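Local atomic coordinates of glutathione s-transferase I (Zea mays, PDB entry 1AXD), a protein that catalyses the conjugation of glutathione to electrophilic compounds, among them herbicides that maize detoxifies in this way. Residues 106-117 and 170-179. Numbering follows the deposited sequence.
Sequences TAALNPILFQVL and VTLCLFATPY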
ATOM      1  N   THR A 106      -8.330   6.633   1.507  1.00 16.72           N
ATOM      2  CA  THR A 106      -8.223   7.036   0.113  1.00 17.81           C
ATOM      3  C   THR A 106      -9.045   6.145  -0.810  1.00 19.99           C
ATOM      4  O   THR A 106      -9.639   6.658  -1.743  1.00 21.99           O
ATOM      5  CB  THR A 106      -6.756   7.060  -0.324  1.00 19.10           C
ATOM      6  OG1 THR A 106      -6.026   7.918   0.562  1.00 18.89           O
ATOM      7  CG2 THR A 106      -6.616   7.569  -1.768  1.00 14.62           C
ATOM      8  N   ALA A 107      -9.118   4.846  -0.527  1.00 19.07           N
ATOM      9  CA  ALA A 107      -9.903   3.916  -1.343  1.00 21.17           C
ATOM     10  C   ALA A 107     -11.380   4.321  -1.407  1.00 24.88           C
ATOM     11  O   ALA A 107     -12.039   4.034  -2.401  1.00 29.61           O
ATOM     12  CB  ALA A 107      -9.756   2.479  -0.803  1.00 16.78           C
ATOM     13  N   ALA A 108     -11.892   4.955  -0.355  1.00 22.86           N
ATOM     14  CA  ALA A 108     -13.285   5.375  -0.327  1.00 22.27           C
ATOM     15  C   ALA A 108     -13.386   6.728  -0.924  1.00 24.30           C
ATOM     16  O   ALA A 108     -14.380   7.032  -1.560  1.00 26.42           O
ATOM     17  CB  ALA A 108     -13.818   5.366   1.120  1.00 19.65           C
ATOM     18  N   LEU A 109     -12.348   7.533  -0.747  1.00 24.71           N
ATOM     19  CA  LEU A 109     -12.327   8.886  -1.271  1.00 26.48           C
ATOM     20  C   LEU A 109     -12.129   8.997  -2.740  1.00 28.73           C
ATOM     21  O   LEU A 109     -12.749   9.849  -3.354  1.00 32.75           O
ATOM     22  CB  LEU A 109     -11.263   9.710  -0.557  1.00 24.24           C
ATOM     23  CG  LEU A 109     -11.802  10.716   0.445  1.00 22.80           C
ATOM     24  CD1 LEU A 109     -10.647  11.526   1.038  1.00 15.40           C
ATOM     25  CD2 LEU A 109     -12.797  11.633  -0.281  1.00 23.25           C
ATOM     26  N   ASN A 110     -11.288   8.141  -3.312  1.00 29.23           N
ATOM     27  CA  ASN A 110     -10.992   8.163  -4.749  1.00 31.21           C
ATOM     28  C   ASN A 110     -12.188   8.238  -5.683  1.00 27.34           C
ATOM     29  O   ASN A 110     -12.219   9.089  -6.554  1.00 24.52           O
ATOM     30  CB  ASN A 110     -10.120   6.973  -5.120  1.00 39.09           C
ATOM     31  CG  ASN A 110      -8.955   7.369  -5.975  1.00 48.29           C
ATOM     32  OD1 ASN A 110      -7.856   7.575  -5.478  1.00 52.45           O
ATOM     33  ND2 ASN A 110      -9.192   7.501  -7.275  1.00 54.08           N
ATOM     34  N   PRO A 111     -13.172   7.346  -5.531  1.00 25.93           N
ATOM     35  CA  PRO A 111     -14.323   7.430  -6.432  1.00 25.72           C
ATOM     36  C   PRO A 111     -14.962   8.773  -6.314  1.00 26.49           C
ATOM     37  O   PRO A 111     -15.269   9.388  -7.318  1.00 29.20           O
ATOM     38  CB  PRO A 111     -15.250   6.353  -5.883  1.00 23.60           C
ATOM     39  CG  PRO A 111     -14.302   5.338  -5.354  1.00 24.40           C
ATOM     40  CD  PRO A 111     -13.292   6.185  -4.633  1.00 24.45           C
ATOM     41  N   ILE A 112     -15.110   9.235  -5.080  1.00 25.90           N
ATOM     42  CA  ILE A 112     -15.728  10.507  -4.765  1.00 23.17           C
ATOM     43  C   ILE A 112     -15.022  11.692  -5.393  1.00 23.73           C
ATOM     44  O   ILE A 112     -15.637  12.417  -6.160  1.00 26.57           O
ATOM     45  CB  ILE A 112     -15.832  10.667  -3.224  1.00 23.78           C
ATOM     46  CG1 ILE A 112     -16.711   9.549  -2.657  1.00 18.51           C
ATOM     47  CG2 ILE A 112     -16.424  12.045  -2.838  1.00 22.07           C
ATOM     48  CD1 ILE A 112     -16.839   9.577  -1.149  1.00 22.93           C
ATOM     49  N   LEU A 113     -13.740  11.865  -5.107  1.00 22.51           N
ATOM     50  CA  LEU A 113     -12.987  12.984  -5.647  1.00 17.84           C
ATOM     51  C   LEU A 113     -13.065  13.086  -7.135  1.00 20.17           C
ATOM     52  O   LEU A 113     -13.028  14.177  -7.656  1.00 20.09           O
ATOM     53  CB  LEU A 113     -11.538  12.928  -5.161  1.00 17.91           C
ATOM     54  CG  LEU A 113     -11.390  12.993  -3.637  1.00 15.35           C
ATOM     55  CD1 LEU A 113      -9.930  13.228  -3.260  1.00 16.53           C
ATOM     56  CD2 LEU A 113     -12.258  14.145  -3.067  1.00 17.01           C
ATOM     57  N   PHE A 114     -13.225  11.966  -7.825  1.00 26.35           N
ATOM     58  CA  PHE A 114     -13.325  11.970  -9.280  1.00 29.39           C
ATOM     59  C   PHE A 114     -14.689  12.487  -9.757  1.00 32.08           C
ATOM     60  O   PHE A 114     -14.739  13.387 -10.583  1.00 30.83           O
ATOM     61  CB  PHE A 114     -13.070  10.556  -9.815  1.00 29.83           C
ATOM     62  CG  PHE A 114     -13.427  10.374 -11.266  1.00 36.59           C
ATOM     63  CD1 PHE A 114     -12.724  11.054 -12.268  1.00 37.26           C
ATOM     64  CD2 PHE A 114     -14.465   9.514 -11.637  1.00 40.62           C
ATOM     65  CE1 PHE A 114     -13.047  10.882 -13.616  1.00 37.05           C
ATOM     66  CE2 PHE A 114     -14.803   9.331 -12.988  1.00 41.23           C
ATOM     67  CZ  PHE A 114     -14.090  10.018 -13.978  1.00 41.71           C
ATOM     68  N   GLN A 115     -15.773  11.918  -9.237  1.00 33.98           N
ATOM     69  CA  GLN A 115     -17.124  12.316  -9.620  1.00 30.59           C
ATOM     70  C   GLN A 115     -17.385  13.738  -9.296  1.00 32.37           C
ATOM     71  O   GLN A 115     -17.793  14.491 -10.163  1.00 34.61           O
ATOM     72  CB  GLN A 115     -18.156  11.445  -8.901  1.00 28.67           C
ATOM     73  CG  GLN A 115     -18.113   9.989  -9.288  1.00 28.65           C
ATOM     74  CD  GLN A 115     -18.418   9.781 -10.748  1.00 29.95           C
ATOM     75  OE1 GLN A 115     -19.283  10.427 -11.301  1.00 32.12           O
ATOM     76  NE2 GLN A 115     -17.704   8.871 -11.376  1.00 36.08           N
ATOM     77  N   VAL A 116     -17.144  14.105  -8.047  1.00 31.23           N
ATOM     78  CA  VAL A 116     -17.375  15.451  -7.572  1.00 31.61           C
ATOM     79  C   VAL A 116     -16.371  16.460  -8.068  1.00 33.15           C
ATOM     80  O   VAL A 116     -16.710  17.629  -8.182  1.00 33.04           O
ATOM     81  CB  VAL A 116     -17.426  15.455  -6.008  1.00 34.27           C
ATOM     82  CG1 VAL A 116     -17.328  16.888  -5.439  1.00 37.60           C
ATOM     83  CG2 VAL A 116     -18.729  14.805  -5.527  1.00 28.90           C
ATOM     84  N   LEU A 117     -15.169  16.028  -8.425  1.00 32.85           N
ATOM     85  CA  LEU A 117     -14.161  16.988  -8.840  1.00 30.94           C
ATOM     86  C   LEU A 117     -13.572  16.858 -10.226  1.00 30.90           C
ATOM     87  O   LEU A 117     -13.703  17.784 -11.012  1.00 34.64           O
ATOM     88  CB  LEU A 117     -13.053  17.014  -7.783  1.00 33.34           C
ATOM     89  CG  LEU A 117     -12.153  18.232  -7.601  1.00 36.95           C
ATOM     90  CD1 LEU A 117     -12.983  19.438  -7.126  1.00 36.98           C
ATOM     91  CD2 LEU A 117     -11.079  17.892  -6.557  1.00 38.08           C
ATOM     92  N   VAL A 170      -5.236  14.168  -0.437  1.00 20.59           N
ATOM     93  CA  VAL A 170      -6.604  13.825  -0.812  1.00 20.15           C
ATOM     94  C   VAL A 170      -7.599  14.591   0.011  1.00 21.11           C
ATOM     95  O   VAL A 170      -8.642  14.956  -0.515  1.00 26.39           O
ATOM     96  CB  VAL A 170      -6.933  12.320  -0.665  1.00 15.73           C
ATOM     97  CG1 VAL A 170      -6.204  11.510  -1.738  1.00 26.03           C
ATOM     98  CG2 VAL A 170      -6.592  11.823   0.735  1.00 13.08           C
ATOM     99  N   THR A 171      -7.295  14.844   1.284  1.00 20.66           N
ATOM    100  CA  THR A 171      -8.221  15.559   2.150  1.00 23.02           C
ATOM    101  C   THR A 171      -8.322  16.992   1.789  1.00 21.23           C
ATOM    102  O   THR A 171      -9.394  17.552   1.895  1.00 20.08           O
ATOM    103  CB  THR A 171      -7.890  15.375   3.633  1.00 23.76           C
ATOM    104  OG1 THR A 171      -7.739  13.979   3.897  1.00 24.74           O
ATOM    105  CG2 THR A 171      -9.050  15.877   4.510  1.00 22.53           C
ATOM    106  N   LEU A 172      -7.239  17.589   1.315  1.00 22.74           N
ATOM    107  CA  LEU A 172      -7.287  18.983   0.891  1.00 27.15           C
ATOM    108  C   LEU A 172      -8.262  19.080  -0.246  1.00 29.76           C
ATOM    109  O   LEU A 172      -9.039  20.022  -0.285  1.00 35.00           O
ATOM    110  CB  LEU A 172      -5.913  19.470   0.433  1.00 27.83           C
ATOM    111  CG  LEU A 172      -5.032  20.052   1.531  1.00 30.20           C
ATOM    112  CD1 LEU A 172      -3.665  20.479   0.961  1.00 30.38           C
ATOM    113  CD2 LEU A 172      -5.763  21.252   2.134  1.00 28.23           C
ATOM    114  N   CYS A 173      -8.242  18.105  -1.154  1.00 27.64           N
ATOM    115  CA  CYS A 173      -9.161  18.100  -2.281  1.00 28.17           C
ATOM    116  C   CYS A 173     -10.552  17.984  -1.784  1.00 29.79           C
ATOM    117  O   CYS A 173     -11.402  18.737  -2.218  1.00 34.63           O
ATOM    118  CB  CYS A 173      -8.857  16.947  -3.230  1.00 29.95           C
ATOM    119  SG  CYS A 173      -7.447  17.222  -4.289  1.00 36.89           S
ATOM    120  N   LEU A 174     -10.799  17.055  -0.869  1.00 32.28           N
ATOM    121  CA  LEU A 174     -12.135  16.885  -0.305  1.00 32.91           C
ATOM    122  C   LEU A 174     -12.603  18.212   0.287  1.00 35.94           C
ATOM    123  O   LEU A 174     -13.742  18.605   0.070  1.00 36.75           O
ATOM    124  CB  LEU A 174     -12.110  15.804   0.783  1.00 25.88           C
ATOM    125  CG  LEU A 174     -13.392  15.602   1.591  1.00 20.08           C
ATOM    126  CD1 LEU A 174     -14.505  15.064   0.672  1.00 17.85           C
ATOM    127  CD2 LEU A 174     -13.117  14.639   2.763  1.00 19.30           C
ATOM    128  N   PHE A 175     -11.692  18.917   0.954  1.00 38.01           N
ATOM    129  CA  PHE A 175     -11.990  20.192   1.590  1.00 36.49           C
ATOM    130  C   PHE A 175     -12.286  21.317   0.625  1.00 37.02           C
ATOM    131  O   PHE A 175     -12.617  22.401   1.067  1.00 44.10           O
ATOM    132  CB  PHE A 175     -10.849  20.584   2.525  1.00 33.15           C
ATOM    133  CG  PHE A 175     -11.311  21.144   3.829  1.00 35.41           C
ATOM    134  CD1 PHE A 175     -12.112  20.383   4.678  1.00 37.59           C
ATOM    135  CD2 PHE A 175     -10.968  22.438   4.207  1.00 40.81           C
ATOM    136  CE1 PHE A 175     -12.572  20.898   5.890  1.00 36.35           C
ATOM    137  CE2 PHE A 175     -11.421  22.973   5.420  1.00 42.90           C
ATOM    138  CZ  PHE A 175     -12.226  22.197   6.263  1.00 42.20           C
ATOM    139  N   ALA A 176     -12.125  21.096  -0.673  1.00 34.91           N
ATOM    140  CA  ALA A 176     -12.427  22.140  -1.647  1.00 35.56           C
ATOM    141  C   ALA A 176     -13.826  21.954  -2.169  1.00 38.48           C
ATOM    142  O   ALA A 176     -14.286  22.778  -2.941  1.00 43.52           O
ATOM    143  CB  ALA A 176     -11.404  22.121  -2.797  1.00 33.78           C
ATOM    144  N   THR A 177     -14.506  20.894  -1.742  1.00 36.73           N
ATOM    145  CA  THR A 177     -15.857  20.614  -2.208  1.00 33.00           C
ATOM    146  C   THR A 177     -16.862  20.699  -1.092  1.00 35.50           C
ATOM    147  O   THR A 177     -16.476  20.726   0.070  1.00 34.47           O
ATOM    148  CB  THR A 177     -15.930  19.221  -2.857  1.00 29.05           C
ATOM    149  OG1 THR A 177     -15.904  18.211  -1.840  1.00 25.12           O
ATOM    150  CG2 THR A 177     -14.738  19.023  -3.811  1.00 26.40           C
ATOM    151  N   PRO A 178     -18.167  20.713  -1.419  1.00 37.33           N
ATOM    152  CA  PRO A 178     -19.201  20.795  -0.383  1.00 37.04           C
ATOM    153  C   PRO A 178     -19.247  19.589   0.529  1.00 34.44           C
ATOM    154  O   PRO A 178     -19.917  19.645   1.544  1.00 36.40           O
ATOM    155  CB  PRO A 178     -20.488  20.941  -1.199  1.00 37.59           C
ATOM    156  CG  PRO A 178     -20.177  20.198  -2.449  1.00 37.03           C
ATOM    157  CD  PRO A 178     -18.784  20.682  -2.757  1.00 35.50           C
ATOM    158  N   TYR A 179     -18.533  18.518   0.187  1.00 32.00           N
ATOM    159  CA  TYR A 179     -18.524  17.320   1.016  1.00 31.75           C
ATOM    160  C   TYR A 179     -17.591  17.382   2.206  1.00 30.34           C
ATOM    161  O   TYR A 179     -17.437  16.388   2.896  1.00 33.32           O
ATOM    162  CB  TYR A 179     -18.278  16.070   0.165  1.00 33.68           C
ATOM    163  CG  TYR A 179     -19.465  15.755  -0.712  1.00 36.03           C
ATOM    164  CD1 TYR A 179     -20.594  15.123  -0.189  1.00 34.38           C
ATOM    165  CD2 TYR A 179     -19.503  16.174  -2.041  1.00 37.93           C
ATOM    166  CE1 TYR A 179     -21.736  14.926  -0.969  1.00 32.43           C
ATOM    167  CE2 TYR A 179     -20.646  15.980  -2.826  1.00 38.03           C
ATOM    168  CZ  TYR A 179     -21.753  15.359  -2.281  1.00 32.21           C
ATOM    169  OH  TYR A 179     -22.876  15.183  -3.046  1.00 35.46           O
TER
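Helix 106-117 and helix 170-174 run in broadly the same direction, their axes inclined by 41° and 10.5 Å apart at closest approach, and Leu113 lies against Leu174 with 6.7 Å between their CA atoms. No hydrogen bond joins the two segments. Leu113 divides its two methyls over the facing side of 170-174: CD1 lies 3.9 Å from Cys173 CB and also close to Val170 O, while CD2 packs on the backbone N and CA of Leu174. One turn earlier, Leu109 splits likewise, CD1 meeting Val170 CG2 and CD2 meeting Leu174 CD1 at 3.9 Å, where the two leucine side chains cross at about a right angle. Both segments belong to the all-helical C-terminal domain of the glutathione transferase fold; from the thioredoxin-like N-terminal part, Trp12 touches Leu113 and Val170, and Arg16 touches Thr106 and Val170. Leu174 to Thr177 form a type I beta turn. With OG1 turned between its own backbone N and carbonyl carbon (chi1 75°), Thr177 donates a hydrogen bond from OG1 to Leu174 O, 2.9 Å, in the carbonyl plane, which leaves CG2 to meet Val116 CG1 at 3.7 Å and Leu117 CD1. A glycine here would probably leave Leu174 O without its hydroxyl partner and open a gap beside Val116 and Leu117. Val116 CG2 approaches the Tyr179 ring obliquely, 3.5 Å from CE2, while the phenol oxygen hydrogen-bonds to Gln128.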